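Local structure of p-nitrophenyl phosphatase (Pho2) (Archaeoglobus fulgidus, 3QGM) at residues 51-54 / 55-58; 111-114 / 115-119; 133-136 / 137-141; 171-174 / 175-178. The protein probably removes phosphate groups as a metal-dependent phosphatase of the haloacid dehalogenase superfamily, and binds a calcium ion. One frame throughout, in Å; residues are numbered along the deposited sequence.

Contact 1 (51-54 / 55-58); sequences TRSR and RILL
Arg-52 curls its side chain back over Ile-56, four residues further on. Bends at chi2 and chi3 bring the guanidinium round, and one of its faces rests on the isoleucine. CG2 of Ile-56 lies over the centre of that group, 3.9 Å from CZ of Arg-52. The NH2 branch of Arg-52 also meets CD1 of Ile-56, at 3.7 Å. Ser-53 is the N-cap of helix 54-63. Its chi1 of 69° sets OG between the backbone N and the carbonyl carbon, turned to the helix start. There Ser-53 OG accepts a weak bond from Ile-56 N at 3.5 Å, fairly straight at 161°. The same OG touches CG1 of Ile-56 at 3.2 Å. Arg-54 opens the helix, its O taking Leu-58 N at 2.9 Å. Its own guanidinium makes a cation-pi contact with Tyr-78. Arg-55 turns elsewhere, to a salt bridge with Glu-70. With alanine at Ile-56, the Arg-52 guanidinium would probably lose the apolar surface under its face, and Ser-53 OG the CG1 beside it. The contact thus pairs a weak polar cap with an apolar pad beneath a charged, exposed arginine.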
loop_
_atom_site.group_PDB
_atom_site.type_symbol
_atom_site.label_atom_id
_atom_site.label_comp_id
_atom_site.label_asym_id
_atom_site.label_seq_id
_atom_site.Cartn_x
_atom_site.Cartn_y
_atom_site.Cartn_z
ATOM N N THR A 51 0.530 12.612 -13.685
ATOM C CA THR A 51 0.415 11.849 -14.886
ATOM C C THR A 51 0.492 12.652 -16.187
ATOM O O THR A 51 0.725 12.072 -17.224
ATOM C CB THR A 51 -0.935 11.081 -14.891
ATOM O OG1 THR A 51 -2.019 12.029 -14.947
ATOM C CG2 THR A 51 -1.048 10.156 -13.613
ATOM N N ARG A 52 0.243 13.953 -16.151
ATOM C CA ARG A 52 0.256 14.737 -17.378
ATOM C C ARG A 52 1.486 15.672 -17.420
ATOM O O ARG A 52 1.988 16.142 -16.376
ATOM C CB ARG A 52 -1.036 15.533 -17.523
ATOM C CG ARG A 52 -2.353 14.737 -17.423
ATOM C CD ARG A 52 -2.430 13.466 -18.275
ATOM N NE ARG A 52 -2.162 13.630 -19.710
ATOM C CZ ARG A 52 -3.063 13.933 -20.649
ATOM N NH1 ARG A 52 -4.332 14.177 -20.343
ATOM N NH2 ARG A 52 -2.684 14.043 -21.905
ATOM N N SER A 53 2.019 15.856 -18.620
ATOM C CA SER A 53 3.200 16.670 -18.840
ATOM C C SER A 53 2.836 18.138 -18.622
ATOM O O SER A 53 1.643 18.515 -18.662
ATOM C CB SER A 53 3.711 16.429 -20.250
ATOM O OG SER A 53 2.814 16.961 -21.217
ATOM N N ARG A 54 3.843 18.979 -18.420
ATOM C CA ARG A 54 3.600 20.396 -18.237
ATOM C C ARG A 54 2.816 20.966 -19.401
ATOM O O ARG A 54 1.890 21.767 -19.199
ATOM C CB ARG A 54 4.894 21.195 -18.094
ATOM C CG ARG A 54 4.605 22.682 -17.925
ATOM C CD ARG A 54 5.781 23.551 -17.529
ATOM N NE ARG A 54 6.829 23.503 -18.522
ATOM C CZ ARG A 54 7.891 24.318 -18.560
ATOM N NH1 ARG A 54 8.795 24.118 -19.489
ATOM N NH2 ARG A 54 8.080 25.288 -17.655
ATOM N N ARG A 55 3.183 20.597 -20.618
ATOM C CA ARG A 55 2.580 21.267 -21.760
ATOM C C ARG A 55 1.134 20.901 -21.921
ATOM O O ARG A 55 0.370 21.715 -22.383
ATOM C CB ARG A 55 3.370 21.023 -23.039
ATOM C CG ARG A 55 2.902 21.874 -24.194
ATOM C CD ARG A 55 3.984 22.010 -25.242
ATOM N NE ARG A 55 5.220 22.473 -24.631
ATOM C CZ ARG A 55 5.572 23.746 -24.515
ATOM N NH1 ARG A 55 4.793 24.729 -24.990
ATOM N NH2 ARG A 55 6.735 24.032 -23.922
ATOM N N ILE A 56 0.716 19.703 -21.509
ATOM C CA ILE A 56 -0.753 19.404 -21.497
ATOM C C ILE A 56 -1.539 20.405 -20.638
ATOM O O ILE A 56 -2.582 20.980 -21.065
ATOM C CB ILE A 56 -1.036 17.992 -20.995
ATOM C CG1 ILE A 56 -0.352 16.947 -21.898
ATOM C CG2 ILE A 56 -2.511 17.769 -20.766
ATOM C CD1 ILE A 56 -0.796 16.912 -23.309
ATOM N N LEU A 57 -1.043 20.630 -19.426
ATOM C CA LEU A 57 -1.701 21.572 -18.515
ATOM C C LEU A 57 -1.615 23.024 -18.988
ATOM O O LEU A 57 -2.564 23.809 -18.806
ATOM C CB LEU A 57 -1.142 21.392 -17.088
ATOM C CG LEU A 57 -1.604 20.092 -16.383
ATOM C CD1 LEU A 57 -1.054 19.971 -14.956
ATOM C CD2 LEU A 57 -3.136 20.040 -16.346
ATOM N N LEU A 58 -0.501 23.386 -19.612
ATOM C CA LEU A 58 -0.351 24.661 -20.300
ATOM C C LEU A 58 -1.439 24.773 -21.349
ATOM O O LEU A 58 -2.206 25.738 -21.365
ATOM C CB LEU A 58 1.039 24.775 -20.953
ATOM C CG LEU A 58 1.413 26.061 -21.717
ATOM C CD1 LEU A 58 1.245 27.245 -20.761
ATOM C CD2 LEU A 58 2.816 26.037 -22.397
#

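Contact 2 (111-114 / 115-119); sequences EIVD and YDEAE
Asp-114 and Glu-117 meet through backbone and side chain at a tight turn. Glu-117 N donates a hydrogen bond to Asp-114 O at 3.0 Å, from well above the carbonyl plane (57° out of it). Ala-118 N makes a weak bond to the same oxygen at 3.2 Å, so one carbonyl gathers two amides. In return, Glu-117 OE1 accepts a weak bond from Asp-114 N at 3.4 Å. Glu-117 CG sits beside its backbone N (chi1 -65°), and the extended chain beyond it carries the carboxylate back to that amide. On the way OE1 of Glu-117 also comes against Val-113 CB, at 3.5 Å.

The charged groups crowd together. The side chains of Asp-114 and Glu-117 lie alongside each other and point the same way, with carboxylate planes 6° apart. Asp-114 OD2 is 3.9 Å from Glu-117 OE1. Asp-116 adds a third carboxylate, its OD1 4.3 Å from Asp-114 OD2. Such a cluster of acids would tend to raise their proton affinity, although all three are exposed to solvent.

The apolar part is small. Val-113 CG2 packs against Ala-118 CB at 4.1 Å. Beyond the turn, the Tyr-115 hydroxyl bonds to Arg-139, and Arg-143 holds the carbonyl of Ala-118.

The backbone angles of Tyr-115 and Asp-116 fit a type I beta turn over residues 114-117. It lies on the helix-free link from strand 111-112, outermost of its parallel sheet within this chain, to strand 120-123, consistent with the cap domain of this phosphatase family.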
loop_
_atom_site.group_PDB
_atom_site.type_symbol
_atom_site.label_atom_id
_atom_site.label_comp_id
_atom_site.label_asym_id
_atom_site.label_seq_id
_atom_site.Cartn_x
_atom_site.Cartn_y
_atom_site.Cartn_z
ATOM N N GLU A 111 17.591 9.298 -18.195
ATOM C CA GLU A 111 17.601 8.057 -18.954
ATOM C C GLU A 111 16.725 7.019 -18.265
ATOM O O GLU A 111 16.992 6.663 -17.110
ATOM C CB GLU A 111 19.038 7.532 -19.038
ATOM C CG GLU A 111 19.197 6.227 -19.822
ATOM C CD GLU A 111 20.639 5.684 -19.868
ATOM O OE1 GLU A 111 21.573 6.353 -19.382
ATOM O OE2 GLU A 111 20.830 4.557 -20.374
ATOM N N ILE A 112 15.719 6.512 -18.979
ATOM C CA ILE A 112 14.786 5.549 -18.443
ATOM C C ILE A 112 15.347 4.144 -18.545
ATOM O O ILE A 112 15.612 3.647 -19.645
ATOM C CB ILE A 112 13.419 5.594 -19.132
ATOM C CG1 ILE A 112 12.869 7.029 -19.222
ATOM C CG2 ILE A 112 12.383 4.692 -18.381
ATOM C CD1 ILE A 112 12.615 7.660 -17.886
ATOM N N VAL A 113 15.545 3.482 -17.404
ATOM C CA VAL A 113 16.146 2.163 -17.417
ATOM C C VAL A 113 15.324 1.153 -16.611
ATOM O O VAL A 113 14.293 1.486 -15.987
ATOM C CB VAL A 113 17.603 2.245 -16.886
ATOM C CG1 VAL A 113 18.433 3.178 -17.804
ATOM C CG2 VAL A 113 17.629 2.753 -15.427
ATOM N N ASP A 114 15.798 -0.084 -16.605
ATOM C CA ASP A 114 15.145 -1.143 -15.844
ATOM C C ASP A 114 15.355 -0.870 -14.370
ATOM O O ASP A 114 16.269 -0.149 -13.988
ATOM C CB ASP A 114 15.737 -2.506 -16.207
ATOM C CG ASP A 114 15.588 -2.837 -17.663
ATOM O OD1 ASP A 114 14.735 -2.217 -18.336
ATOM O OD2 ASP A 114 16.317 -3.719 -18.150
ATOM N N TYR A 115 14.490 -1.454 -13.541
ATOM C CA TYR A 115 14.484 -1.211 -12.106
ATOM C C TYR A 115 15.808 -1.574 -11.438
ATOM O O TYR A 115 16.213 -0.910 -10.498
ATOM C CB TYR A 115 13.325 -1.974 -11.422
ATOM C CG TYR A 115 13.510 -3.486 -11.326
ATOM C CD1 TYR A 115 13.064 -4.349 -12.339
ATOM C CD2 TYR A 115 14.163 -4.049 -10.250
ATOM C CE1 TYR A 115 13.246 -5.753 -12.233
ATOM C CE2 TYR A 115 14.354 -5.422 -10.158
ATOM C CZ TYR A 115 13.888 -6.260 -11.136
ATOM O OH TYR A 115 14.110 -7.598 -10.993
ATOM N N ASP A 116 16.508 -2.578 -11.960
ATOM C CA ASP A 116 17.780 -3.033 -11.406
ATOM C C ASP A 116 18.981 -2.233 -11.882
ATOM O O ASP A 116 20.076 -2.458 -11.416
ATOM C CB ASP A 116 17.999 -4.553 -11.683
ATOM C CG ASP A 116 17.860 -4.926 -13.196
ATOM O OD1 ASP A 116 17.610 -4.019 -14.009
ATOM O OD2 ASP A 116 17.988 -6.120 -13.565
ATOM N N GLU A 117 18.790 -1.310 -12.819
ATOM C CA GLU A 117 19.886 -0.448 -13.272
ATOM C C GLU A 117 19.712 0.961 -12.744
ATOM O O GLU A 117 20.648 1.732 -12.772
ATOM C CB GLU A 117 19.910 -0.373 -14.811
ATOM C CG GLU A 117 20.234 -1.708 -15.509
ATOM C CD GLU A 117 19.812 -1.770 -17.002
ATOM O OE1 GLU A 117 18.971 -0.952 -17.494
ATOM O OE2 GLU A 117 20.321 -2.686 -17.685
ATOM N N ALA A 118 18.505 1.298 -12.279
ATOM C CA ALA A 118 18.195 2.670 -11.882
ATOM C C ALA A 118 19.063 3.189 -10.752
ATOM O O ALA A 118 19.352 2.444 -9.827
ATOM C CB ALA A 118 16.716 2.768 -11.462
ATOM N N GLU A 119 19.436 4.465 -10.811
ATOM C CA GLU A 119 19.931 5.192 -9.648
ATOM C C GLU A 119 18.801 5.890 -8.878
ATOM O O GLU A 119 18.979 6.236 -7.727
ATOM C CB GLU A 119 20.933 6.276 -10.038
ATOM C CG GLU A 119 21.753 5.985 -11.280
ATOM C CD GLU A 119 22.406 7.263 -11.805
ATOM O OE1 GLU A 119 22.857 8.049 -10.928
ATOM O OE2 GLU A 119 22.430 7.485 -13.044
#

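Contact 3 (133-136 / 137-141); sequences LMTK and ALRAC
Thr-135 and Arg-139 lie side by side, one helical turn apart, and point the same way. The methyl of Thr-135 sits over one face of the Arg-139 guanidinium, displaced toward its rim. CG2 of Thr-135 is 3.4 Å from NE of Arg-139 and 3.5 Å from CZ. The methyl stands anti to the threonine N because OG1 takes the place beside that N (chi1 -66°). There OG1 bonds to the carbonyl of Phe-131. The arginine is straight from CG to NE, which carries the flat group past the methyl. Its CG also packs on Thr-135 O at 3.3 Å.

The helix backbone sets the spacing. Arg-139 N bonds to Thr-135 O at 2.9 Å, and Leu-138 N to the O of Met-134, a selenomethionine, at 2.9 Å. Ala-140 N bonds to Lys-136 O at 2.9 Å, while Lys-136 itself pairs with Glu-132.

Further out, the guanidinium crosses to the second subunit. NH2 forms a salt bridge with Asp-160 of that subunit, and NE bonds to its Pro-162 carbonyl. A leucine in place of Arg-139 would probably leave that aspartate without its positive mate and the Pro-162 carbonyl without this donor.

Helix 131-143 is the crossover between strands 120-123 and 146-149. Ala-137 and Leu-138 face helix 167-177, and Leu-133 and Lys-136 touch Phe-94 of strand 92-95.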
loop_
_atom_site.group_PDB
_atom_site.type_symbol
_atom_site.label_atom_id
_atom_site.label_comp_id
_atom_site.label_asym_id
_atom_site.label_seq_id
_atom_site.Cartn_x
_atom_site.Cartn_y
_atom_site.Cartn_z
ATOM N N LEU A 133 4.675 -4.321 -12.007
ATOM C CA LEU A 133 5.229 -2.994 -11.728
ATOM C C LEU A 133 5.458 -2.780 -10.212
ATOM O O LEU A 133 6.478 -2.175 -9.810
ATOM C CB LEU A 133 4.314 -1.922 -12.305
ATOM C CG LEU A 133 4.825 -0.516 -12.462
ATOM C CD1 LEU A 133 6.270 -0.492 -13.008
ATOM C CD2 LEU A 133 3.855 0.195 -13.415
HETATM N N MSE A 134 4.575 -3.308 -9.360
HETATM C CA MSE A 134 4.803 -3.176 -7.920
HETATM C C MSE A 134 6.001 -4.004 -7.464
HETATM O O MSE A 134 6.721 -3.597 -6.564
HETATM C CB MSE A 134 3.568 -3.525 -7.103
HETATM C CG MSE A 134 3.782 -3.252 -5.623
HETATM SE SE MSE A 134 3.654 -1.370 -5.208
HETATM C CE MSE A 134 1.745 -1.220 -5.544
ATOM N N THR A 135 6.219 -5.158 -8.078
ATOM C CA THR A 135 7.389 -5.973 -7.797
ATOM C C THR A 135 8.639 -5.181 -8.117
ATOM O O THR A 135 9.596 -5.177 -7.333
ATOM C CB THR A 135 7.376 -7.286 -8.601
ATOM O OG1 THR A 135 6.290 -8.089 -8.164
ATOM C CG2 THR A 135 8.622 -8.093 -8.450
ATOM N N LYS A 136 8.643 -4.530 -9.265
ATOM C CA LYS A 136 9.833 -3.766 -9.665
ATOM C C LYS A 136 10.150 -2.633 -8.696
ATOM O O LYS A 136 11.297 -2.420 -8.357
ATOM C CB LYS A 136 9.696 -3.235 -11.086
ATOM C CG LYS A 136 9.597 -4.343 -12.181
ATOM C CD LYS A 136 9.708 -3.715 -13.556
ATOM C CE LYS A 136 10.006 -4.740 -14.656
ATOM N NZ LYS A 136 8.829 -4.906 -15.536
ATOM N N ALA A 137 9.112 -1.924 -8.265
ATOM C CA ALA A 137 9.235 -0.813 -7.306
ATOM C C ALA A 137 9.745 -1.340 -5.996
ATOM O O ALA A 137 10.673 -0.789 -5.434
ATOM C CB ALA A 137 7.856 -0.131 -7.091
ATOM N N LEU A 138 9.122 -2.416 -5.513
ATOM C CA LEU A 138 9.589 -3.108 -4.326
ATOM C C LEU A 138 11.113 -3.417 -4.434
ATOM O O LEU A 138 11.904 -3.119 -3.529
ATOM C CB LEU A 138 8.769 -4.390 -4.093
ATOM C CG LEU A 138 9.360 -5.377 -3.068
ATOM C CD1 LEU A 138 9.249 -4.736 -1.662
ATOM C CD2 LEU A 138 8.674 -6.728 -3.132
ATOM N N ARG A 139 11.515 -4.042 -5.527
ATOM C CA ARG A 139 12.929 -4.414 -5.632
ATOM C C ARG A 139 13.828 -3.181 -5.682
ATOM O O ARG A 139 14.871 -3.158 -5.044
ATOM C CB ARG A 139 13.134 -5.343 -6.818
ATOM C CG ARG A 139 12.404 -6.677 -6.580
ATOM C CD ARG A 139 12.540 -7.609 -7.764
ATOM N NE ARG A 139 11.857 -8.848 -7.557
ATOM C CZ ARG A 139 11.709 -9.794 -8.477
ATOM N NH1 ARG A 139 12.223 -9.637 -9.699
ATOM N NH2 ARG A 139 11.060 -10.912 -8.157
ATOM N N ALA A 140 13.419 -2.148 -6.403
ATOM C CA ALA A 140 14.171 -0.874 -6.424
ATOM C C ALA A 140 14.307 -0.232 -5.040
ATOM O O ALA A 140 15.373 0.292 -4.617
ATOM C CB ALA A 140 13.494 0.100 -7.402
ATOM N N CYS A 141 13.217 -0.289 -4.303
ATOM C CA CYS A 141 13.172 0.332 -3.009
ATOM C C CYS A 141 14.113 -0.432 -2.017
ATOM O O CYS A 141 14.897 0.176 -1.306
ATOM C CB CYS A 141 11.711 0.330 -2.584
ATOM S SG CYS A 141 11.354 1.321 -1.220
#

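Contact 4 (171-174 / 175-178); sequences GALY and WMTG
The C-terminal end of helix 167-177 is closed by Thr-177 and Gly-178, which bond back to Leu-173 and Tyr-174. Two donors grip one carbonyl. Thr-177 N reaches Leu-173 O at 2.9 Å, and Thr-177 OG1 reaches the same oxygen at 2.6 Å. The hydroxyl comes from above the carbonyl plane, 45° out of it. With chi1 at 66°, OG1 is swung back toward the preceding turn. It also bonds to Arg-179 N just past the helix.

Gly-178 N bonds to Tyr-174 O at 2.8 Å. Here the chain leaves the helix with a positive phi, where a side chain would be jammed against the preceding carbonyl O. Tyr-174 CD1 lies 3.8 Å from Gly-178 O.

On another side of the helix, the end of Met-176, a selenomethionine, turns back along the preceding turn. Its CE meets Leu-173 CD2 at 4.0 Å and Ala-172 O at 3.6 Å. Trp-175 CB packs on Gly-171 O at 3.4 Å, the oxygen that also accepts from Trp-175 N.

Tyr-174 meets Trp-175 of the second subunit, and Trp-175 meets Tyr-174 of that subunit, with ring planes about 45° apart. Arg-154 of the second subunit adds a cation-pi contact to Trp-175. Within the chain, Ala-172, Leu-173 and Thr-177 face helix 131-143, while Tyr-174 and Trp-175 meet the second subunit.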
loop_
_atom_site.group_PDB
_atom_site.type_symbol
_atom_site.label_atom_id
_atom_site.label_comp_id
_atom_site.label_asym_id
_atom_site.label_seq_id
_atom_site.Cartn_x
_atom_site.Cartn_y
_atom_site.Cartn_z
ATOM N N GLY A 171 2.402 4.121 0.269
ATOM C CA GLY A 171 1.965 3.348 1.394
ATOM C C GLY A 171 2.323 1.880 1.260
ATOM O O GLY A 171 2.774 1.242 2.232
ATOM N N ALA A 172 2.148 1.341 0.057
ATOM C CA ALA A 172 2.543 -0.054 -0.194
ATOM C C ALA A 172 4.036 -0.268 0.087
ATOM O O ALA A 172 4.396 -1.162 0.798
ATOM C CB ALA A 172 2.188 -0.475 -1.605
ATOM N N LEU A 173 4.887 0.590 -0.460
ATOM C CA LEU A 173 6.327 0.469 -0.314
ATOM C C LEU A 173 6.762 0.665 1.130
ATOM O O LEU A 173 7.583 -0.100 1.633
ATOM C CB LEU A 173 7.024 1.471 -1.228
ATOM C CG LEU A 173 6.874 1.199 -2.716
ATOM C CD1 LEU A 173 7.534 2.332 -3.491
ATOM C CD2 LEU A 173 7.460 -0.215 -3.067
ATOM N N TYR A 174 6.156 1.629 1.814
ATOM C CA TYR A 174 6.399 1.868 3.229
ATOM C C TYR A 174 6.049 0.632 4.067
ATOM O O TYR A 174 6.823 0.208 4.955
ATOM C CB TYR A 174 5.606 3.098 3.764
ATOM C CG TYR A 174 5.683 3.160 5.279
ATOM C CD1 TYR A 174 6.841 3.559 5.923
ATOM C CD2 TYR A 174 4.638 2.698 6.061
ATOM C CE1 TYR A 174 6.918 3.575 7.339
ATOM C CE2 TYR A 174 4.713 2.692 7.437
ATOM C CZ TYR A 174 5.851 3.121 8.069
ATOM O OH TYR A 174 5.857 3.121 9.435
ATOM N N TRP A 175 4.878 0.070 3.828
ATOM C CA TRP A 175 4.494 -1.064 4.629
ATOM C C TRP A 175 5.403 -2.264 4.454
ATOM O O TRP A 175 5.730 -2.954 5.438
ATOM C CB TRP A 175 3.062 -1.438 4.357
ATOM C CG TRP A 175 2.472 -2.350 5.313
ATOM C CD1 TRP A 175 2.396 -3.699 5.220
ATOM C CD2 TRP A 175 1.742 -1.981 6.471
ATOM N NE1 TRP A 175 1.692 -4.202 6.288
ATOM C CE2 TRP A 175 1.257 -3.162 7.055
ATOM C CE3 TRP A 175 1.417 -0.748 7.056
ATOM C CZ2 TRP A 175 0.532 -3.168 8.253
ATOM C CZ3 TRP A 175 0.684 -0.743 8.199
ATOM C CH2 TRP A 175 0.246 -1.958 8.803
HETATM N N MSE A 176 5.857 -2.491 3.223
HETATM C CA MSE A 176 6.638 -3.663 2.913
HETATM C C MSE A 176 8.110 -3.492 3.300
HETATM O O MSE A 176 8.759 -4.462 3.628
HETATM C CB MSE A 176 6.526 -3.978 1.406
HETATM C CG MSE A 176 5.111 -4.474 1.003
HETATM SE SE MSE A 176 5.194 -5.135 -0.808
HETATM C CE MSE A 176 5.495 -3.464 -1.748
ATOM N N THR A 177 8.642 -2.281 3.215
ATOM C CA THR A 177 10.111 -2.063 3.297
ATOM C C THR A 177 10.532 -1.166 4.439
ATOM O O THR A 177 11.707 -1.131 4.760
ATOM C CB THR A 177 10.683 -1.368 2.072
ATOM O OG1 THR A 177 10.164 -0.031 2.011
ATOM C CG2 THR A 177 10.405 -2.117 0.757
ATOM N N GLY A 178 9.596 -0.397 5.003
ATOM C CA GLY A 178 9.937 0.620 5.997
ATOM C C GLY A 178 10.418 1.935 5.406
ATOM O O GLY A 178 10.566 2.889 6.124
#

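In the fold
The four contacts follow one another along the chain, each within a continuous stretch; none nests in or crosses another. Contact 1 starts helix 54-63 beside the six-stranded sheet that carries the calcium site, with the side chain of Leu-57 about 7 Å from that of Asp-16. The other three belong to the region of the second parallel sheet. Contact 2 closes the turn between strands 111-112 and 120-123. Contact 3 follows on helix 131-143, where Lys-136 packs on the Tyr-115 ring of contact 2. Contact 4 ends helix 167-177 and packs on contact 3 through Leu-138 CD1 and Thr-177 CG2, 3.7 Å apart. Contacts 3 and 4 both reach the second subunit.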